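Long-range contacts in hypoxanthine phosphoribosyltransferase (Bacillus anthracis, PDB 4QYI), which probably salvages purines by joining hypoxanthine to the ribose phosphate of phosphoribosyl pyrophosphate, giving inosine monophosphate and pyrophosphate: residues Ile6-Thr11 / Phe171-Val176; Ser68-Gly73 / Lys83-Ile88; Thr129-Pro134 / Val146-Pro151. All coordinates share one frame; numbering follows the deposited sequence.

Contact 1: residues Ile6-Thr11 / Phe171-Val176; sequences IEIKDT and FIASVV
K9 and D10 meet S174 through three hydrogen bonds that join the two ends of the modelled chain as antiparallel strands. K9 N gives a nearly straight bond to S174 O (2.8 Å, 172°), and S174 N returns one to D10 O at 2.9 Å. The third uses the serine side chain: with chi1 at 51°, OG stands between its own N and carbonyl carbon and accepts from D10 N at 3.1 Å. A small hydroxyl suits this place: K9 N and D10 O both pair with the backbone of S174, in a strand broken by a bulge or short loop, and OG takes up the amide of D10 as well. Farther on, the link from V176 N to E7 O is weak, at 3.4 Å.

Apolar contacts gather on the face of I8, T11, A173 and V175 and at the terminal end. On that face I8 CG2 rests on A173 CB at 3.7 Å, where a methyl leaves room for the branched isoleucine. T11 meets F171 at about a right angle, its CG2 near ring atom CD1, while A173 CB lies in plane at the edge of the same ring. At the terminal end V175 CG2 presses tightly on I6 CG2, 3.3 Å away, and the extended K9 chain crosses V176, bringing CD and CE up to CG2.

L12 and I13 carry the pairing on to I172, and V156 bonds A173 on the other side, making a three-stranded sheet like the hood of type I phosphoribosyltransferases. The chemistry implies a strand pair fixed in its middle by backbone bonds and S174 OG, with A173 and V175 buried, the charged residues E7, K9 and D10 exposed, and a weaker hold toward the termini.

Contact 2: residues Ser68-Gly73 / Lys83-Ile88; sequences SASSYG and KLLKDI
Y72 lays its ring across the side chain of K83 at about a right angle, CZ standing 3.5 Å from K83 CB, and CB, CG and CD of the lysine pack against the ring and its OH. The two residues lie at the end of an antiparallel strand pair next to its connection, which contains helix 74-79; the pair carries a classic beta bulge. In related phosphoribosyltransferases this part of the fold is the flexible loop that closes over the active site. K81 adds a cation-pi contact to the Y72 ring.

S70 and K83 form a hydrogen-bonded pair, each giving its N to the other's O at 2.8 Å. At the bulge, L85 and K86 both face S68: S68 O accepts from L85 N (2.7 Å) and from K86 N (3.1 Å), both arriving from the same face of its plane. The extra residue turns L85 toward the other strand, and its CD1 packs on S70 CB at 3.6 Å; small serines at 68 and 70 leave room for it. A chi1 of 175° swings S68 OG opposite its own N, to 3.8 Å from L85 CB. A69 and L84 occupy the opposite face, where L84 reaches L113 and H116 of helix 108-118.

S71 makes an ST turn just before helix 74-79, with G73 at the N-cap position: G73 N donates to S71 OG at 2.7 Å, with an N-H...O angle of 159°.

Contact 3: residues Thr129-Pro134 / Val146-Pro151; sequences TLLDKP and VGFQIP
L131 and F148 pair as a bridge between parallel strands, their side chains crossing at a slant, in the central sheet of the phosphoribosyltransferase fold, with 131-132 lying between 148-149 and strand 103-104. Their face is the more thoroughly apolar and better covered. L131 CD2 touches F148 CB at 4.0 Å, and I13 and I155 close over this apolar cluster, which explains the run of large apolar residues. I150 CG1 lies between its own N and carbonyl carbon (chi1 60°), and CD1 beyond it meets both L131 CD1, at 3.9 Å, and K133 CE, at 3.7 Å. K133 runs extended and crosses I150 obliquely, a long chain suited to packing its methylenes on an apolar neighbour. L130, where the chain turns a corner, sends CD1 alongside F148 CE1, and its O lies at the edge of that ring near its plane. K21 makes a cation-pi contact with the ring.

The backbone holds the pair in register. F148 N bonds L130 O at 2.8 Å, D132 N bonds F148 O at 2.9 Å, and I150 N reaches D132 O. G147, at the matching corner, has no side chain, which lets its CA come within 3.1 Å of L130 O.

The other face is more mixed. D132 is buried, its CB 3.5 Å from V146 CG1, and R137 pairs with its carboxylate in a salt bridge, so the charge has a partner within the fold. The solvent side belongs to Q149, P134 and P151, all exposed; Q149 and P134 meet at about a right angle, where NE2 of Q149 stands 3.8 Å from CG of P134.

In the fold
From the N terminus, residues 6-11 start the small antiparallel sheet and wait 160 residues for their partner: contact 1 closes only at 171-176, so its loop encloses nearly the whole modelled chain, including both other contacts. Within it, contact 2 closes a short loop through helix 74-79 at one margin of the mixed central sheet. Contact 3 then closes another short loop toward the opposite margin, joining strand 131-132 to strand 145-149 within that sheet, so these two follow in series and lie on opposite sides of the chain's centre, about 23 Å between centres. Contacts 1 and 3 come within about 5 Å at their nearest atoms, where the small sheet borders the central one.

Contact 1: residues Ile6-Thr11 / Phe171-Val176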
loop_
_atom_site.group_PDB
_atom_site.type_symbol
_atom_site.label_atom_id
_atom_site.label_comp_id
_atom_site.label_asym_id
_atom_site.label_seq_id
_atom_site.Cartn_x
_atom_site.Cartn_y
_atom_site.Cartn_z
ATOM N N ILE D 6 -16.815 -1.731 -19.141
ATOM C CA ILE D 6 -16.715 -2.378 -17.804
ATOM C C ILE D 6 -17.598 -1.679 -16.785
ATOM O O ILE D 6 -17.353 -0.525 -16.419
ATOM C CB ILE D 6 -15.253 -2.401 -17.323
ATOM C CG1 ILE D 6 -14.417 -3.016 -18.498
ATOM C CG2 ILE D 6 -15.166 -3.025 -15.906
ATOM C CD1 ILE D 6 -12.945 -3.247 -18.232
ATOM N N GLU D 7 -18.633 -2.376 -16.332
ATOM C CA GLU D 7 -19.538 -1.823 -15.345
ATOM C C GLU D 7 -19.684 -2.785 -14.183
ATOM O O GLU D 7 -19.521 -3.999 -14.312
ATOM C CB GLU D 7 -20.932 -1.566 -15.927
ATOM C CG GLU D 7 -20.982 -0.588 -17.092
ATOM C CD GLU D 7 -22.358 -0.499 -17.738
ATOM O OE1 GLU D 7 -23.340 -0.956 -17.118
ATOM O OE2 GLU D 7 -22.466 0.029 -18.868
ATOM N N ILE D 8 -20.003 -2.214 -13.039
ATOM C CA ILE D 8 -20.207 -2.984 -11.844
ATOM C C ILE D 8 -21.582 -3.601 -11.885
ATOM O O ILE D 8 -22.536 -2.955 -12.306
ATOM C CB ILE D 8 -20.043 -2.091 -10.612
ATOM C CG1 ILE D 8 -18.587 -1.552 -10.659
ATOM C CG2 ILE D 8 -20.420 -2.857 -9.346
ATOM C CD1 ILE D 8 -18.017 -0.909 -9.414
ATOM N N LYS D 9 -21.680 -4.858 -11.473
ATOM C CA LYS D 9 -22.986 -5.530 -11.438
ATOM C C LYS D 9 -23.593 -5.537 -10.030
ATOM O O LYS D 9 -24.536 -4.796 -9.758
ATOM C CB LYS D 9 -23.035 -6.929 -12.089
ATOM C CG LYS D 9 -23.480 -6.875 -13.545
ATOM C CD LYS D 9 -23.738 -8.262 -14.115
ATOM C CE LYS D 9 -24.390 -8.184 -15.493
ATOM N NZ LYS D 9 -24.611 -9.544 -16.049
ATOM N N ASP D 10 -23.032 -6.333 -9.133
ATOM C CA ASP D 10 -23.551 -6.456 -7.778
ATOM C C ASP D 10 -22.457 -6.421 -6.744
ATOM O O ASP D 10 -21.332 -6.771 -7.032
ATOM C CB ASP D 10 -24.198 -7.829 -7.610
ATOM C CG ASP D 10 -25.372 -8.045 -8.519
ATOM O OD1 ASP D 10 -26.216 -7.133 -8.625
ATOM O OD2 ASP D 10 -25.473 -9.152 -9.090
ATOM N N THR D 11 -22.811 -6.015 -5.533
ATOM C CA THR D 11 -21.900 -6.016 -4.410
ATOM C C THR D 11 -21.784 -7.475 -3.992
ATOM O O THR D 11 -22.805 -8.118 -3.793
ATOM C CB THR D 11 -22.515 -5.246 -3.242
ATOM O OG1 THR D 11 -22.831 -3.906 -3.661
ATOM C CG2 THR D 11 -21.590 -5.248 -2.037
ATOM N N PHE D 171 -15.734 -1.940 -1.087
ATOM C CA PHE D 171 -16.391 -3.258 -1.065
ATOM C C PHE D 171 -15.908 -4.027 -2.282
ATOM O O PHE D 171 -15.215 -3.467 -3.128
ATOM C CB PHE D 171 -17.938 -3.092 -1.131
ATOM C CG PHE D 171 -18.399 -2.247 -2.281
ATOM C CD1 PHE D 171 -18.585 -2.796 -3.541
ATOM C CD2 PHE D 171 -18.598 -0.888 -2.112
ATOM C CE1 PHE D 171 -18.977 -2.005 -4.614
ATOM C CE2 PHE D 171 -18.988 -0.091 -3.171
ATOM C CZ PHE D 171 -19.177 -0.649 -4.423
ATOM N N ILE D 172 -16.236 -5.310 -2.349
ATOM C CA ILE D 172 -15.889 -6.169 -3.477
ATOM C C ILE D 172 -17.157 -6.402 -4.310
ATOM O O ILE D 172 -18.224 -6.729 -3.767
ATOM C CB ILE D 172 -15.294 -7.515 -3.006
ATOM C CG1 ILE D 172 -13.996 -7.313 -2.224
ATOM C CG2 ILE D 172 -15.103 -8.463 -4.181
ATOM C CD1 ILE D 172 -12.831 -6.919 -3.051
ATOM N N ALA D 173 -17.044 -6.226 -5.623
ATOM C CA ALA D 173 -18.183 -6.374 -6.514
ATOM C C ALA D 173 -17.899 -7.196 -7.750
ATOM O O ALA D 173 -16.756 -7.333 -8.154
ATOM C CB ALA D 173 -18.636 -4.998 -6.965
ATOM N N SER D 174 -18.969 -7.721 -8.346
ATOM C CA SER D 174 -18.899 -8.452 -9.604
ATOM C C SER D 174 -18.971 -7.384 -10.686
ATOM O O SER D 174 -19.491 -6.288 -10.436
ATOM C CB SER D 174 -20.047 -9.461 -9.731
ATOM O OG SER D 174 -21.310 -8.855 -9.480
ATOM N N VAL D 175 -18.465 -7.722 -11.870
ATOM C CA VAL D 175 -18.400 -6.834 -13.017
ATOM C C VAL D 175 -18.673 -7.698 -14.240
ATOM O O VAL D 175 -18.976 -8.883 -14.107
ATOM C CB VAL D 175 -16.955 -6.351 -13.242
ATOM C CG1 VAL D 175 -15.997 -7.524 -13.399
ATOM C CG2 VAL D 175 -16.828 -5.445 -14.459
ATOM N N VAL D 176 -18.574 -7.101 -15.427
ATOM C CA VAL D 176 -18.671 -7.863 -16.677
ATOM C C VAL D 176 -17.721 -7.252 -17.706
ATOM O O VAL D 176 -18.150 -6.673 -18.704
ATOM C CB VAL D 176 -20.093 -7.893 -17.275
ATOM C CG1 VAL D 176 -20.197 -9.004 -18.318
ATOM C CG2 VAL D 176 -21.145 -8.081 -16.192
#

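Contact 2: residues Ser68-Gly73 / Lys83-Ile88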
loop_
_atom_site.group_PDB
_atom_site.type_symbol
_atom_site.label_atom_id
_atom_site.label_comp_id
_atom_site.label_asym_id
_atom_site.label_seq_id
_atom_site.Cartn_x
_atom_site.Cartn_y
_atom_site.Cartn_z
ATOM N N SER D 68 6.994 -7.394 -5.961
ATOM C CA SER D 68 6.309 -7.220 -7.239
ATOM C C SER D 68 6.913 -8.208 -8.234
ATOM O O SER D 68 8.152 -8.315 -8.373
ATOM C CB SER D 68 6.448 -5.772 -7.741
ATOM O OG SER D 68 5.880 -5.640 -9.029
ATOM N N ALA D 69 6.053 -8.889 -8.973
ATOM C CA ALA D 69 6.488 -9.895 -9.928
ATOM C C ALA D 69 5.670 -9.779 -11.197
ATOM O O ALA D 69 4.502 -9.482 -11.122
ATOM C CB ALA D 69 6.278 -11.265 -9.316
ATOM N N SER D 70 6.283 -9.974 -12.361
ATOM C CA SER D 70 5.500 -9.912 -13.599
ATOM C C SER D 70 5.634 -11.200 -14.387
ATOM O O SER D 70 6.572 -11.984 -14.237
ATOM C CB SER D 70 5.877 -8.699 -14.462
ATOM O OG SER D 70 7.226 -8.784 -14.879
ATOM N N SER D 71 4.676 -11.398 -15.268
ATOM C CA SER D 71 4.621 -12.586 -16.075
ATOM C C SER D 71 5.609 -12.605 -17.218
ATOM O O SER D 71 6.000 -11.556 -17.747
ATOM C CB SER D 71 3.216 -12.712 -16.661
ATOM O OG SER D 71 3.226 -13.742 -17.613
ATOM N N TYR D 72 6.024 -13.811 -17.587
ATOM C CA TYR D 72 6.889 -13.997 -18.734
ATOM C C TYR D 72 6.034 -14.364 -19.954
ATOM O O TYR D 72 6.565 -14.521 -21.037
ATOM C CB TYR D 72 7.919 -15.109 -18.506
ATOM C CG TYR D 72 9.121 -14.734 -17.656
ATOM C CD1 TYR D 72 10.168 -14.002 -18.194
ATOM C CD2 TYR D 72 9.241 -15.174 -16.349
ATOM C CE1 TYR D 72 11.282 -13.657 -17.433
ATOM C CE2 TYR D 72 10.352 -14.834 -15.581
ATOM C CZ TYR D 72 11.380 -14.073 -16.128
ATOM O OH TYR D 72 12.511 -13.742 -15.376
ATOM N N GLY D 73 4.725 -14.509 -19.784
ATOM C CA GLY D 73 3.833 -14.891 -20.907
ATOM C C GLY D 73 3.160 -16.233 -20.636
ATOM O O GLY D 73 2.705 -16.479 -19.511
ATOM N N LYS D 83 8.987 -12.973 -13.275
ATOM C CA LYS D 83 10.157 -12.131 -13.182
ATOM C C LYS D 83 10.015 -11.245 -11.954
ATOM O O LYS D 83 8.995 -10.568 -11.781
ATOM C CB LYS D 83 10.247 -11.270 -14.426
ATOM C CG LYS D 83 11.419 -10.316 -14.443
ATOM C CD LYS D 83 11.718 -9.898 -15.884
ATOM C CE LYS D 83 10.847 -8.808 -16.420
ATOM N NZ LYS D 83 11.100 -8.646 -17.888
ATOM N N LEU D 84 10.989 -11.285 -11.056
ATOM C CA LEU D 84 10.915 -10.415 -9.905
ATOM C C LEU D 84 11.211 -9.000 -10.303
ATOM O O LEU D 84 12.302 -8.713 -10.760
ATOM C CB LEU D 84 11.910 -10.823 -8.843
ATOM C CG LEU D 84 11.646 -12.187 -8.264
ATOM C CD1 LEU D 84 12.615 -12.444 -7.137
ATOM C CD2 LEU D 84 10.228 -12.274 -7.748
ATOM N N LEU D 85 10.226 -8.116 -10.162
ATOM C CA LEU D 85 10.420 -6.708 -10.507
ATOM C C LEU D 85 10.923 -5.929 -9.339
ATOM O O LEU D 85 11.680 -4.984 -9.494
ATOM C CB LEU D 85 9.107 -6.068 -10.959
ATOM C CG LEU D 85 8.542 -6.606 -12.256
ATOM C CD1 LEU D 85 7.204 -5.912 -12.586
ATOM C CD2 LEU D 85 9.541 -6.390 -13.376
ATOM N N LYS D 86 10.458 -6.300 -8.153
ATOM C CA LYS D 86 10.916 -5.664 -6.922
ATOM C C LYS D 86 11.006 -6.765 -5.888
ATOM O O LYS D 86 9.989 -7.386 -5.498
ATOM C CB LYS D 86 9.969 -4.566 -6.439
ATOM C CG LYS D 86 10.407 -3.902 -5.121
ATOM C CD LYS D 86 11.697 -3.111 -5.287
ATOM C CE LYS D 86 12.155 -2.444 -3.988
ATOM N NZ LYS D 86 12.594 -3.378 -2.894
ATOM N N ASP D 87 12.220 -7.024 -5.451
ATOM C CA ASP D 87 12.486 -8.078 -4.451
ATOM C C ASP D 87 12.393 -7.422 -3.065
ATOM O O ASP D 87 12.292 -6.199 -2.951
ATOM C CB ASP D 87 13.882 -8.618 -4.686
ATOM C CG ASP D 87 14.112 -9.996 -4.091
ATOM O OD1 ASP D 87 13.214 -10.526 -3.399
ATOM O OD2 ASP D 87 15.227 -10.538 -4.335
ATOM N N ILE D 88 12.400 -8.230 -2.007
ATOM C CA ILE D 88 12.279 -7.657 -0.670
ATOM C C ILE D 88 13.561 -7.007 -0.171
ATOM O O ILE D 88 14.661 -7.411 -0.550
ATOM C CB ILE D 88 11.790 -8.683 0.354
ATOM C CG1 ILE D 88 12.740 -9.870 0.418
ATOM C CG2 ILE D 88 10.380 -9.166 0.011
ATOM C CD1 ILE D 88 12.451 -10.746 1.617
#

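Contact 3: residues Thr129-Pro134 / Val146-Pro151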
loop_
_atom_site.group_PDB
_atom_site.type_symbol
_atom_site.label_atom_id
_atom_site.label_comp_id
_atom_site.label_asym_id
_atom_site.label_seq_id
_atom_site.Cartn_x
_atom_site.Cartn_y
_atom_site.Cartn_z
ATOM N N THR D 129 -4.621 -14.911 2.333
ATOM C CA THR D 129 -5.279 -14.313 1.177
ATOM C C THR D 129 -6.681 -13.862 1.558
ATOM O O THR D 129 -7.355 -14.489 2.389
ATOM C CB THR D 129 -5.346 -15.290 -0.022
ATOM O OG1 THR D 129 -5.900 -14.638 -1.174
ATOM C CG2 THR D 129 -6.188 -16.494 0.313
ATOM N N LEU D 130 -7.105 -12.759 0.971
ATOM C CA LEU D 130 -8.418 -12.243 1.232
ATOM C C LEU D 130 -9.427 -13.173 0.582
ATOM O O LEU D 130 -10.427 -13.550 1.209
ATOM C CB LEU D 130 -8.587 -10.864 0.626
ATOM C CG LEU D 130 -9.965 -10.234 0.823
ATOM C CD1 LEU D 130 -10.279 -10.047 2.304
ATOM C CD2 LEU D 130 -10.036 -8.903 0.123
ATOM N N LEU D 131 -9.145 -13.540 -0.670
ATOM C CA LEU D 131 -10.039 -14.400 -1.449
ATOM C C LEU D 131 -9.309 -15.651 -1.939
ATOM O O LEU D 131 -8.145 -15.591 -2.315
ATOM C CB LEU D 131 -10.560 -13.623 -2.655
ATOM C CG LEU D 131 -11.134 -12.229 -2.351
ATOM C CD1 LEU D 131 -11.424 -11.506 -3.650
ATOM C CD2 LEU D 131 -12.375 -12.271 -1.467
ATOM N N ASP D 132 -10.006 -16.779 -1.942
ATOM C CA ASP D 132 -9.428 -18.050 -2.372
ATOM C C ASP D 132 -10.387 -18.751 -3.339
ATOM O O ASP D 132 -11.629 -18.694 -3.176
ATOM C CB ASP D 132 -9.150 -18.950 -1.149
ATOM C CG ASP D 132 -8.179 -20.110 -1.456
ATOM O OD1 ASP D 132 -7.470 -20.061 -2.481
ATOM O OD2 ASP D 132 -8.107 -21.073 -0.650
ATOM N N LYS D 133 -9.809 -19.392 -4.352
ATOM C CA LYS D 133 -10.558 -20.145 -5.357
ATOM C C LYS D 133 -9.825 -21.456 -5.509
ATOM O O LYS D 133 -9.116 -21.656 -6.498
ATOM C CB LYS D 133 -10.565 -19.425 -6.697
ATOM C CG LYS D 133 -11.246 -18.079 -6.675
ATOM C CD LYS D 133 -11.086 -17.454 -8.043
ATOM C CE LYS D 133 -11.930 -16.210 -8.213
ATOM N NZ LYS D 133 -11.681 -15.621 -9.558
ATOM N N PRO D 134 -9.974 -22.343 -4.518
ATOM C CA PRO D 134 -9.281 -23.622 -4.524
ATOM C C PRO D 134 -9.648 -24.538 -5.686
ATOM O O PRO D 134 -8.887 -25.456 -5.974
ATOM C CB PRO D 134 -9.671 -24.256 -3.187
ATOM C CG PRO D 134 -10.363 -23.202 -2.397
ATOM C CD PRO D 134 -10.892 -22.208 -3.376
ATOM N N VAL D 146 -7.533 -17.519 5.247
ATOM C CA VAL D 146 -8.373 -17.249 4.092
ATOM C C VAL D 146 -9.594 -16.446 4.513
ATOM O O VAL D 146 -10.315 -16.839 5.419
ATOM C CB VAL D 146 -8.876 -18.558 3.446
ATOM C CG1 VAL D 146 -9.770 -18.251 2.252
ATOM C CG2 VAL D 146 -7.717 -19.437 3.010
ATOM N N GLY D 147 -9.829 -15.325 3.849
ATOM C CA GLY D 147 -10.973 -14.487 4.163
ATOM C C GLY D 147 -12.286 -15.046 3.648
ATOM O O GLY D 147 -13.197 -15.321 4.427
ATOM N N PHE D 148 -12.360 -15.251 2.337
ATOM C CA PHE D 148 -13.573 -15.735 1.694
ATOM C C PHE D 148 -13.287 -16.652 0.507
ATOM O O PHE D 148 -12.340 -16.435 -0.273
ATOM C CB PHE D 148 -14.368 -14.541 1.148
ATOM C CG PHE D 148 -14.666 -13.463 2.167
ATOM C CD1 PHE D 148 -13.738 -12.459 2.442
ATOM C CD2 PHE D 148 -15.885 -13.426 2.826
ATOM C CE1 PHE D 148 -14.012 -11.464 3.371
ATOM C CE2 PHE D 148 -16.162 -12.429 3.751
ATOM C CZ PHE D 148 -15.234 -11.447 4.022
ATOM N N GLN D 149 -14.108 -17.676 0.364
ATOM C CA GLN D 149 -14.022 -18.565 -0.777
ATOM C C GLN D 149 -15.071 -18.072 -1.741
ATOM O O GLN D 149 -16.256 -18.080 -1.422
ATOM C CB GLN D 149 -14.292 -20.020 -0.435
ATOM C CG GLN D 149 -13.132 -20.771 0.172
ATOM C CD GLN D 149 -13.379 -22.266 0.080
ATOM O OE1 GLN D 149 -14.348 -22.703 -0.549
ATOM N NE2 GLN D 149 -12.503 -23.056 0.683
ATOM N N ILE D 150 -14.640 -17.628 -2.912
ATOM C CA ILE D 150 -15.569 -17.113 -3.910
ATOM C C ILE D 150 -15.611 -17.938 -5.186
ATOM O O ILE D 150 -14.671 -18.653 -5.506
ATOM C CB ILE D 150 -15.228 -15.679 -4.327
ATOM C CG1 ILE D 150 -13.820 -15.621 -4.923
ATOM C CG2 ILE D 150 -15.382 -14.731 -3.143
ATOM C CD1 ILE D 150 -13.504 -14.275 -5.522
ATOM N N PRO D 151 -16.717 -17.836 -5.923
ATOM C CA PRO D 151 -16.830 -18.559 -7.186
ATOM C C PRO D 151 -15.988 -17.894 -8.266
ATOM O O PRO D 151 -15.634 -16.723 -8.120
ATOM C CB PRO D 151 -18.317 -18.443 -7.526
ATOM C CG PRO D 151 -18.804 -17.256 -6.773
ATOM C CD PRO D 151 -17.991 -17.212 -5.516
#